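Local coordinates for Iron(III) ABC transporter, periplasmic iron-compound-binding protein (Vibrio cholerae, PDB 5GGY) that probably binds ferric hydroxamate siderophores, such as the iron complex of Desferal, in the periplasm and passes them to an ABC transporter for iron uptake, at residues 26-35 with 119-129; 140-151 with 184-192. All coordinates share one frame; numbering follows the deposited sequence.

Contact 1 (26-35 with 119-129)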
loop_
_atom_site.group_PDB
_atom_site.type_symbol
_atom_site.label_atom_id
_atom_site.label_comp_id
_atom_site.label_asym_id
_atom_site.label_seq_id
_atom_site.Cartn_x
_atom_site.Cartn_y
_atom_site.Cartn_z
ATOM N N LEU A 26 6.188 -3.990 17.330
ATOM C CA LEU A 26 4.922 -3.508 17.869
ATOM C C LEU A 26 5.079 -2.134 18.502
ATOM O O LEU A 26 4.169 -1.307 18.441
ATOM C CB LEU A 26 4.369 -4.491 18.900
ATOM C CG LEU A 26 3.920 -5.848 18.362
ATOM C CD1 LEU A 26 3.414 -6.741 19.488
ATOM C CD2 LEU A 26 2.854 -5.668 17.284
ATOM N N LEU A 27 6.231 -1.902 19.123
ATOM C CA LEU A 27 6.536 -0.601 19.704
ATOM C C LEU A 27 6.542 0.463 18.620
ATOM O O LEU A 27 6.028 1.562 18.816
ATOM C CB LEU A 27 7.883 -0.628 20.428
ATOM C CG LEU A 27 8.350 0.697 21.037
ATOM C CD1 LEU A 27 7.283 1.305 21.938
ATOM C CD2 LEU A 27 9.647 0.503 21.807
ATOM N N GLU A 28 7.130 0.128 17.475
ATOM C CA GLU A 28 7.143 1.024 16.325
ATOM C C GLU A 28 5.728 1.291 15.819
ATOM O O GLU A 28 5.359 2.437 15.563
ATOM C CB GLU A 28 7.998 0.440 15.198
ATOM C CG GLU A 28 7.783 1.117 13.849
ATOM C CD GLU A 28 8.352 0.315 12.699
ATOM O OE1 GLU A 28 7.815 0.420 11.576
ATOM O OE2 GLU A 28 9.341 -0.417 12.916
ATOM N N GLN A 29 4.944 0.223 15.687
ATOM C CA GLN A 29 3.584 0.308 15.163
ATOM C C GLN A 29 2.706 1.280 15.947
ATOM O O GLN A 29 2.065 2.151 15.359
ATOM C CB GLN A 29 2.925 -1.075 15.155
ATOM C CG GLN A 29 3.627 -2.128 14.300
ATOM C CD GLN A 29 3.420 -1.937 12.806
ATOM O OE1 GLN A 29 3.642 -0.853 12.266
ATOM N NE2 GLN A 29 2.996 -3.000 12.130
ATOM N N VAL A 30 2.672 1.132 17.268
ATOM C CA VAL A 30 1.804 1.971 18.092
ATOM C C VAL A 30 2.276 3.423 18.118
ATOM O O VAL A 30 1.461 4.343 18.179
ATOM C CB VAL A 30 1.699 1.446 19.546
ATOM C CG1 VAL A 30 0.892 0.162 19.590
ATOM C CG2 VAL A 30 3.077 1.244 20.157
ATOM N N LEU A 31 3.588 3.631 18.064
ATOM C CA LEU A 31 4.138 4.982 18.065
ATOM C C LEU A 31 3.774 5.725 16.786
ATOM O O LEU A 31 3.414 6.902 16.827
ATOM C CB LEU A 31 5.659 4.953 18.238
ATOM C CG LEU A 31 6.196 4.628 19.633
ATOM C CD1 LEU A 31 7.716 4.676 19.641
ATOM C CD2 LEU A 31 5.619 5.580 20.668
ATOM N N GLU A 32 3.870 5.030 15.655
ATOM C CA GLU A 32 3.544 5.621 14.362
ATOM C C GLU A 32 2.061 5.960 14.263
ATOM O O GLU A 32 1.667 6.844 13.503
ATOM C CB GLU A 32 3.943 4.677 13.226
ATOM C CG GLU A 32 5.438 4.428 13.118
ATOM C CD GLU A 32 6.199 5.609 12.542
ATOM O OE1 GLU A 32 7.446 5.555 12.526
ATOM O OE2 GLU A 32 5.556 6.587 12.100
ATOM N N LEU A 33 1.244 5.251 15.034
ATOM C CA LEU A 33 -0.194 5.495 15.065
ATOM C C LEU A 33 -0.544 6.637 16.010
ATOM O O LEU A 33 -1.694 7.059 16.087
ATOM C CB LEU A 33 -0.947 4.229 15.480
ATOM C CG LEU A 33 -0.990 3.093 14.455
ATOM C CD1 LEU A 33 -1.708 1.882 15.029
ATOM C CD2 LEU A 33 -1.663 3.566 13.177
ATOM N N GLY A 34 0.458 7.137 16.724
ATOM C CA GLY A 34 0.245 8.199 17.688
ATOM C C GLY A 34 -0.263 7.663 19.012
ATOM O O GLY A 34 -0.964 8.355 19.745
ATOM N N ILE A 35 0.092 6.419 19.311
ATOM C CA ILE A 35 -0.283 5.781 20.567
ATOM C C ILE A 35 0.946 5.609 21.449
ATOM O O ILE A 35 1.818 4.801 21.142
ATOM C CB ILE A 35 -0.938 4.399 20.337
ATOM C CG1 ILE A 35 -2.183 4.524 19.455
ATOM C CG2 ILE A 35 -1.284 3.744 21.665
ATOM C CD1 ILE A 35 -3.410 5.043 20.181
ATOM N N HIS A 119 -0.681 -5.870 10.166
ATOM C CA HIS A 119 -0.747 -5.640 11.606
ATOM C C HIS A 119 -0.927 -4.158 11.913
ATOM O O HIS A 119 -1.642 -3.789 12.844
ATOM C CB HIS A 119 0.508 -6.173 12.299
ATOM C CG HIS A 119 0.562 -7.667 12.386
ATOM N ND1 HIS A 119 -0.460 -8.474 11.936
ATOM C CD2 HIS A 119 1.512 -8.499 12.872
ATOM C CE1 HIS A 119 -0.142 -9.740 12.139
ATOM N NE2 HIS A 119 1.051 -9.782 12.707
ATOM N N PHE A 120 -0.266 -3.316 11.123
ATOM C CA PHE A 120 -0.351 -1.870 11.275
ATOM C C PHE A 120 -1.785 -1.394 11.097
ATOM O O PHE A 120 -2.247 -0.494 11.801
ATOM C CB PHE A 120 0.575 -1.190 10.268
ATOM C CG PHE A 120 0.640 0.306 10.397
ATOM C CD1 PHE A 120 1.205 0.900 11.515
ATOM C CD2 PHE A 120 0.176 1.116 9.375
ATOM C CE1 PHE A 120 1.280 2.276 11.618
ATOM C CE2 PHE A 120 0.249 2.488 9.471
ATOM C CZ PHE A 120 0.799 3.072 10.590
ATOM N N LYS A 121 -2.492 -2.015 10.162
ATOM C CA LYS A 121 -3.882 -1.668 9.900
ATOM C C LYS A 121 -4.819 -2.147 11.003
ATOM O O LYS A 121 -5.665 -1.391 11.474
ATOM C CB LYS A 121 -4.320 -2.252 8.562
ATOM C CG LYS A 121 -3.596 -1.679 7.371
ATOM C CD LYS A 121 -3.970 -2.434 6.126
ATOM C CE LYS A 121 -3.417 -1.762 4.893
ATOM N NZ LYS A 121 -3.720 -2.579 3.695
ATOM N N THR A 122 -4.667 -3.407 11.399
ATOM C CA THR A 122 -5.504 -4.000 12.438
ATOM C C THR A 122 -5.373 -3.252 13.761
ATOM O O THR A 122 -6.361 -3.037 14.463
ATOM C CB THR A 122 -5.162 -5.485 12.658
ATOM O OG1 THR A 122 -3.764 -5.613 12.938
ATOM C CG2 THR A 122 -5.504 -6.300 11.422
ATOM N N LEU A 123 -4.147 -2.864 14.097
ATOM C CA LEU A 123 -3.899 -2.087 15.302
ATOM C C LEU A 123 -4.570 -0.719 15.206
ATOM O O LEU A 123 -5.085 -0.199 16.196
ATOM C CB LEU A 123 -2.393 -1.933 15.544
ATOM C CG LEU A 123 -1.649 -3.180 16.021
ATOM C CD1 LEU A 123 -0.150 -2.932 16.044
ATOM C CD2 LEU A 123 -2.145 -3.593 17.400
ATOM N N ALA A 124 -4.571 -0.147 14.008
ATOM C CA ALA A 124 -5.206 1.144 13.783
ATOM C C ALA A 124 -6.709 1.039 13.978
ATOM O O ALA A 124 -7.346 1.948 14.508
ATOM C CB ALA A 124 -4.887 1.650 12.395
ATOM N N THR A 125 -7.272 -0.084 13.548
ATOM C CA THR A 125 -8.696 -0.342 13.711
ATOM C C THR A 125 -9.053 -0.516 15.188
ATOM O O THR A 125 -10.075 -0.011 15.658
ATOM C CB THR A 125 -9.128 -1.592 12.916
ATOM O OG1 THR A 125 -8.847 -1.397 11.521
ATOM C CG2 THR A 125 -10.614 -1.866 13.106
ATOM N N LEU A 126 -8.192 -1.219 15.915
ATOM C CA LEU A 126 -8.409 -1.474 17.334
ATOM C C LEU A 126 -8.315 -0.208 18.177
ATOM O O LEU A 126 -9.071 -0.032 19.130
ATOM C CB LEU A 126 -7.403 -2.509 17.845
ATOM C CG LEU A 126 -7.524 -3.921 17.271
ATOM C CD1 LEU A 126 -6.410 -4.803 17.810
ATOM C CD2 LEU A 126 -8.887 -4.510 17.592
ATOM N N PHE A 127 -7.384 0.671 17.828
ATOM C CA PHE A 127 -7.159 1.882 18.611
ATOM C C PHE A 127 -7.750 3.125 17.945
ATOM O O PHE A 127 -7.489 4.250 18.375
ATOM C CB PHE A 127 -5.661 2.089 18.857
ATOM C CG PHE A 127 -5.031 1.028 19.715
ATOM C CD1 PHE A 127 -5.204 1.037 21.089
ATOM C CD2 PHE A 127 -4.259 0.027 19.147
ATOM C CE1 PHE A 127 -4.622 0.062 21.877
ATOM C CE2 PHE A 127 -3.676 -0.947 19.927
ATOM C CZ PHE A 127 -3.856 -0.930 21.298
ATOM N N GLY A 128 -8.552 2.919 16.905
ATOM C CA GLY A 128 -9.223 4.016 16.229
ATOM C C GLY A 128 -8.280 5.012 15.580
ATOM O O GLY A 128 -8.464 6.222 15.703
ATOM N N LYS A 129 -7.268 4.501 14.886
ATOM C CA LYS A 129 -6.283 5.346 14.215
ATOM C C LYS A 129 -6.151 4.975 12.740
ATOM O O LYS A 129 -5.053 4.978 12.188
ATOM C CB LYS A 129 -4.921 5.233 14.904
ATOM C CG LYS A 129 -4.906 5.685 16.356
ATOM C CD LYS A 129 -4.920 7.203 16.475
ATOM C CE LYS A 129 -4.697 7.638 17.918
ATOM N NZ LYS A 129 -4.532 9.114 18.051
#

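Contact 2 (140-151 with 184-192)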
loop_
_atom_site.group_PDB
_atom_site.type_symbol
_atom_site.label_atom_id
_atom_site.label_comp_id
_atom_site.label_asym_id
_atom_site.label_seq_id
_atom_site.Cartn_x
_atom_site.Cartn_y
_atom_site.Cartn_z
ATOM N N MET A 140 4.098 6.477 2.303
ATOM C CA MET A 140 5.147 5.478 2.155
ATOM C C MET A 140 5.279 5.006 0.708
ATOM O O MET A 140 6.381 4.964 0.159
ATOM C CB MET A 140 4.876 4.284 3.073
ATOM C CG MET A 140 6.041 3.320 3.189
ATOM S SD MET A 140 5.728 1.947 4.311
ATOM C CE MET A 140 4.529 1.007 3.374
ATOM N N TYR A 141 4.151 4.655 0.097
ATOM C CA TYR A 141 4.137 4.170 -1.280
ATOM C C TYR A 141 4.576 5.257 -2.249
ATOM O O TYR A 141 5.184 4.978 -3.282
ATOM C CB TYR A 141 2.744 3.658 -1.648
ATOM C CG TYR A 141 2.306 2.469 -0.824
ATOM C CD1 TYR A 141 3.192 1.439 -0.533
ATOM C CD2 TYR A 141 1.012 2.382 -0.323
ATOM C CE1 TYR A 141 2.800 0.351 0.223
ATOM C CE2 TYR A 141 0.612 1.298 0.434
ATOM C CZ TYR A 141 1.508 0.287 0.705
ATOM O OH TYR A 141 1.111 -0.795 1.460
ATOM N N ALA A 142 4.269 6.503 -1.904
ATOM C CA ALA A 142 4.715 7.642 -2.693
ATOM C C ALA A 142 6.217 7.843 -2.515
ATOM O O ALA A 142 6.935 8.123 -3.476
ATOM C CB ALA A 142 3.953 8.898 -2.300
ATOM N N ARG A 143 6.679 7.690 -1.277
ATOM C CA ARG A 143 8.098 7.802 -0.953
ATOM C C ARG A 143 8.915 6.750 -1.695
ATOM O O ARG A 143 10.026 7.028 -2.149
ATOM C CB ARG A 143 8.311 7.669 0.555
ATOM C CG ARG A 143 9.748 7.858 1.005
ATOM C CD ARG A 143 10.297 9.189 0.526
ATOM N NE ARG A 143 11.609 9.481 1.097
ATOM C CZ ARG A 143 12.397 10.468 0.685
ATOM N NH1 ARG A 143 12.010 11.252 -0.310
ATOM N NH2 ARG A 143 13.573 10.666 1.262
ATOM N N PHE A 144 8.356 5.547 -1.817
ATOM C CA PHE A 144 9.003 4.454 -2.543
ATOM C C PHE A 144 9.295 4.853 -3.985
ATOM O O PHE A 144 10.376 4.589 -4.511
ATOM C CB PHE A 144 8.128 3.197 -2.527
ATOM C CG PHE A 144 8.075 2.505 -1.195
ATOM C CD1 PHE A 144 9.169 2.513 -0.348
ATOM C CD2 PHE A 144 6.927 1.845 -0.793
ATOM C CE1 PHE A 144 9.119 1.877 0.874
ATOM C CE2 PHE A 144 6.871 1.203 0.427
ATOM C CZ PHE A 144 7.968 1.217 1.262
ATOM N N SER A 145 8.317 5.497 -4.613
ATOM C CA SER A 145 8.429 5.920 -6.005
ATOM C C SER A 145 9.468 7.020 -6.176
ATOM O O SER A 145 10.215 7.031 -7.152
ATOM C CB SER A 145 7.075 6.401 -6.535
ATOM O OG SER A 145 6.101 5.374 -6.468
ATOM N N GLU A 146 9.509 7.948 -5.224
ATOM C CA GLU A 146 10.482 9.036 -5.256
ATOM C C GLU A 146 11.903 8.492 -5.181
ATOM O O GLU A 146 12.774 8.892 -5.956
ATOM C CB GLU A 146 10.239 10.021 -4.107
ATOM C CG GLU A 146 8.852 10.636 -4.083
ATOM C CD GLU A 146 8.637 11.530 -2.877
ATOM O OE1 GLU A 146 9.604 11.735 -2.113
ATOM O OE2 GLU A 146 7.505 12.023 -2.688
ATOM N N LEU A 147 12.130 7.578 -4.243
ATOM C CA LEU A 147 13.449 6.989 -4.046
ATOM C C LEU A 147 13.860 6.137 -5.240
ATOM O O LEU A 147 15.027 6.120 -5.630
ATOM C CB LEU A 147 13.471 6.149 -2.773
ATOM C CG LEU A 147 13.130 6.882 -1.476
ATOM C CD1 LEU A 147 13.044 5.897 -0.326
ATOM C CD2 LEU A 147 14.153 7.970 -1.188
ATOM N N LYS A 148 12.893 5.425 -5.810
ATOM C CA LYS A 148 13.141 4.604 -6.987
ATOM C C LYS A 148 13.597 5.465 -8.159
ATOM O O LYS A 148 14.508 5.093 -8.900
ATOM C CB LYS A 148 11.888 3.814 -7.368
ATOM C CG LYS A 148 12.036 3.026 -8.660
ATOM C CD LYS A 148 10.885 2.060 -8.880
ATOM C CE LYS A 148 11.083 1.286 -10.176
ATOM N NZ LYS A 148 10.077 0.206 -10.374
ATOM N N ALA A 149 12.954 6.619 -8.317
ATOM C CA ALA A 149 13.299 7.562 -9.374
ATOM C C ALA A 149 14.691 8.143 -9.156
ATOM O O ALA A 149 15.441 8.362 -10.108
ATOM C CB ALA A 149 12.267 8.674 -9.446
ATOM N N SER A 150 15.023 8.390 -7.894
ATOM C CA SER A 150 16.329 8.922 -7.528
ATOM C C SER A 150 17.441 7.939 -7.885
ATOM O O SER A 150 18.554 8.340 -8.226
ATOM C CB SER A 150 16.370 9.248 -6.034
ATOM O OG SER A 150 15.374 10.194 -5.688
ATOM N N LEU A 151 17.129 6.648 -7.809
ATOM C CA LEU A 151 18.095 5.607 -8.142
ATOM C C LEU A 151 18.288 5.476 -9.649
ATOM O O LEU A 151 19.418 5.429 -10.134
ATOM C CB LEU A 151 17.656 4.267 -7.547
ATOM C CG LEU A 151 17.701 4.162 -6.021
ATOM C CD1 LEU A 151 17.092 2.850 -5.560
ATOM C CD2 LEU A 151 19.129 4.298 -5.515
ATOM N N TYR A 184 11.597 -6.877 0.423
ATOM C CA TYR A 184 10.418 -6.131 0.007
ATOM C C TYR A 184 10.805 -4.713 -0.389
ATOM O O TYR A 184 10.318 -4.175 -1.384
ATOM C CB TYR A 184 9.382 -6.119 1.134
ATOM C CG TYR A 184 8.260 -5.111 0.966
ATOM C CD1 TYR A 184 8.372 -3.818 1.472
ATOM C CD2 TYR A 184 7.076 -5.465 0.337
ATOM C CE1 TYR A 184 7.349 -2.903 1.327
ATOM C CE2 TYR A 184 6.046 -4.558 0.191
ATOM C CZ TYR A 184 6.187 -3.279 0.690
ATOM O OH TYR A 184 5.165 -2.369 0.546
ATOM N N VAL A 185 11.684 -4.117 0.408
ATOM C CA VAL A 185 12.182 -2.773 0.151
ATOM C C VAL A 185 12.937 -2.703 -1.178
ATOM O O VAL A 185 12.730 -1.779 -1.971
ATOM C CB VAL A 185 13.097 -2.298 1.298
ATOM C CG1 VAL A 185 13.976 -1.139 0.853
ATOM C CG2 VAL A 185 12.267 -1.925 2.526
ATOM N N LEU A 186 13.803 -3.684 -1.419
ATOM C CA LEU A 186 14.559 -3.765 -2.667
ATOM C C LEU A 186 13.638 -3.869 -3.881
ATOM O O LEU A 186 13.805 -3.138 -4.855
ATOM C CB LEU A 186 15.516 -4.958 -2.640
ATOM C CG LEU A 186 16.657 -4.926 -1.621
ATOM C CD1 LEU A 186 17.498 -6.191 -1.712
ATOM C CD2 LEU A 186 17.517 -3.691 -1.820
ATOM N N GLU A 187 12.672 -4.782 -3.818
ATOM C CA GLU A 187 11.723 -4.971 -4.913
ATOM C C GLU A 187 10.896 -3.712 -5.155
ATOM O O GLU A 187 10.645 -3.329 -6.297
ATOM C CB GLU A 187 10.797 -6.155 -4.626
ATOM C CG GLU A 187 11.497 -7.496 -4.507
ATOM C CD GLU A 187 10.545 -8.598 -4.094
ATOM O OE1 GLU A 187 9.332 -8.321 -3.989
ATOM O OE2 GLU A 187 11.002 -9.739 -3.871
ATOM N N GLN A 188 10.478 -3.076 -4.068
ATOM C CA GLN A 188 9.678 -1.861 -4.141
ATOM C C GLN A 188 10.509 -0.681 -4.648
ATOM O O GLN A 188 9.962 0.336 -5.080
ATOM C CB GLN A 188 9.087 -1.540 -2.766
ATOM C CG GLN A 188 7.794 -0.756 -2.802
ATOM C CD GLN A 188 6.599 -1.605 -3.193
ATOM O OE1 GLN A 188 6.357 -1.848 -4.375
ATOM N NE2 GLN A 188 5.843 -2.055 -2.199
ATOM N N LEU A 189 11.829 -0.820 -4.589
ATOM C CA LEU A 189 12.731 0.245 -5.014
ATOM C C LEU A 189 13.181 0.048 -6.455
ATOM O O LEU A 189 13.945 0.852 -6.991
ATOM C CB LEU A 189 13.945 0.311 -4.088
ATOM C CG LEU A 189 14.298 1.681 -3.511
ATOM C CD1 LEU A 189 13.056 2.349 -2.955
ATOM C CD2 LEU A 189 15.351 1.523 -2.430
ATOM N N GLY A 190 12.705 -1.025 -7.078
ATOM C CA GLY A 190 13.092 -1.355 -8.437
ATOM C C GLY A 190 14.396 -2.131 -8.506
ATOM O O GLY A 190 14.891 -2.426 -9.593
ATOM N N LEU A 191 14.952 -2.463 -7.345
ATOM C CA LEU A 191 16.220 -3.182 -7.276
ATOM C C LEU A 191 16.034 -4.695 -7.372
ATOM O O LEU A 191 15.001 -5.230 -6.967
ATOM C CB LEU A 191 16.957 -2.828 -5.981
ATOM C CG LEU A 191 17.425 -1.379 -5.834
ATOM C CD1 LEU A 191 17.749 -1.064 -4.383
ATOM C CD2 LEU A 191 18.632 -1.113 -6.720
ATOM N N SER A 192 17.038 -5.379 -7.914
ATOM C CA SER A 192 17.021 -6.836 -7.992
ATOM C C SER A 192 17.973 -7.434 -6.960
ATOM O O SER A 192 18.802 -6.729 -6.386
ATOM C CB SER A 192 17.387 -7.304 -9.404
ATOM O OG SER A 192 18.537 -6.633 -9.888
#

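Contact 1 (26-35 with 119-129)
Leu33 lies between the Phe120 ring and the backbone of helix 119-126. Its CD2 branch touches the ring at CE1 and CZ, with CD2 3.6 Å from CE1 of Phe120. The two side chains run past each other in opposite directions. CD2 also meets CB of Ala124, while CD1 rests on the backbone and comes within 3.7 Å of Ala124 N. Phe120 takes the rotamer with CG anti to its own backbone N (chi1 -176°), which lays the ring along the flank of helix 26-32.

One turn earlier, Gln29 brings its amide to the CB and CD1 end of Phe120. The amide and ring planes are 22° apart, and OE1 of Gln29 is 3.1 Å from CD1 of Phe120. The amide is fixed by partners outside the two segments. NE2 gives a hydrogen bond to the carbonyl of Ala116, and OE1 accepts one from the backbone N of Ala261. Nearer its backbone, Gln29 CB meets CD1 of Leu123 at 3.7 Å.

Past the helix ends the contact continues through Lys129 and Ile35. The Lys129 chain bends at chi2 and passes along the carbonyl of Leu33, with CD 3.3 Å from Leu33 O. Its CE meets CD1 of Ile35 at 3.7 Å. The same CD1 reaches CB of Phe127, whose side chain crosses that of Ile35 obliquely.

Gly34 ends its helix in a Schellman motif, and the chain turns there toward Ile35. The helix axes cross at -51°. Val19 and Leu82, on strands 19-21 and 80-83, pack against parts of both segments. This is two helices packed side by side on a parallel sheet, as in one of the two alpha/beta lobes of a periplasmic binding protein.

Contact 2 (140-151 with 184-192)
Lys148 runs along the turn that follows helix 184-188, touching Leu189 first and Gly190 last. Its CB lies 3.6 Å from Leu189 O. CG comes closer, 3.3 Å from the same Leu189 O. CD stays beside that carbonyl, near both its O and its C. CE then passes to Gly190 and meets CA at 3.7 Å, and NZ ends near that CA too. With CG anti to the backbone N (chi1 175°) and an extended chain beyond it, the aliphatic part lies along the backbone of the turn. Gly190 has positive phi and closes the helix in a Schellman motif. Its lack of a side chain lets Lys148 CE pass close by.

The Leu189 side chain starts away from helix 140-151, but its end comes back to it. Its CD1 meets CB of Leu147 at 3.8 Å and also approaches the carbonyl O of Phe144. The side chain of Leu151 crosses that of Leu189 at about a right angle, with Leu151 CD1 3.7 Å from Leu189 CG. Leu191 adds a looser touch to the same Leu151 methyl.

Toward the start of 140-151, Gln188 places its CG over one face of the Phe144 ring, 3.4 Å from CD2. Ring and amide planes are 31° apart. One turn closer to the start, Tyr184 brings its OH to the edge of the Tyr141 ring, 3.6 Å from CE1. The hydroxyl of Tyr141 itself is hydrogen-bonded to Glu54 of the second subunit.

The two helices cross at -65°. Helix 262-276 touches both sides of the contact through Thr272, which meets Leu147 and Leu189. Helix 112-126 covers Tyr141 and Tyr184 through Ile117. Beyond the turn, Leu191 packs on Val162 and Ser192 joins strand 161-167 by backbone hydrogen bonds.

In the fold
From the N terminus, the chain forms strand 19-21 and helix 24-32, then runs through strands 80-83 and 100-102 before helix 112-126 returns to close contact 1. Helix 130-154 follows directly and opens contact 2. Strands 161-167 and 172-176 come next, and helix 181-188 closes this second, shorter loop. The loops are in series and neither crosses the other. Their centres are about 24 Å apart, and their nearest atoms about 6 Å, so they do not touch. Contact 1 belongs to the part with the three-stranded parallel sheet, contact 2 to the part with the mixed sheet. Helix 130-154 packs on contact 1 through Ala133 and carries the first segment of contact 2, so it spans both parts.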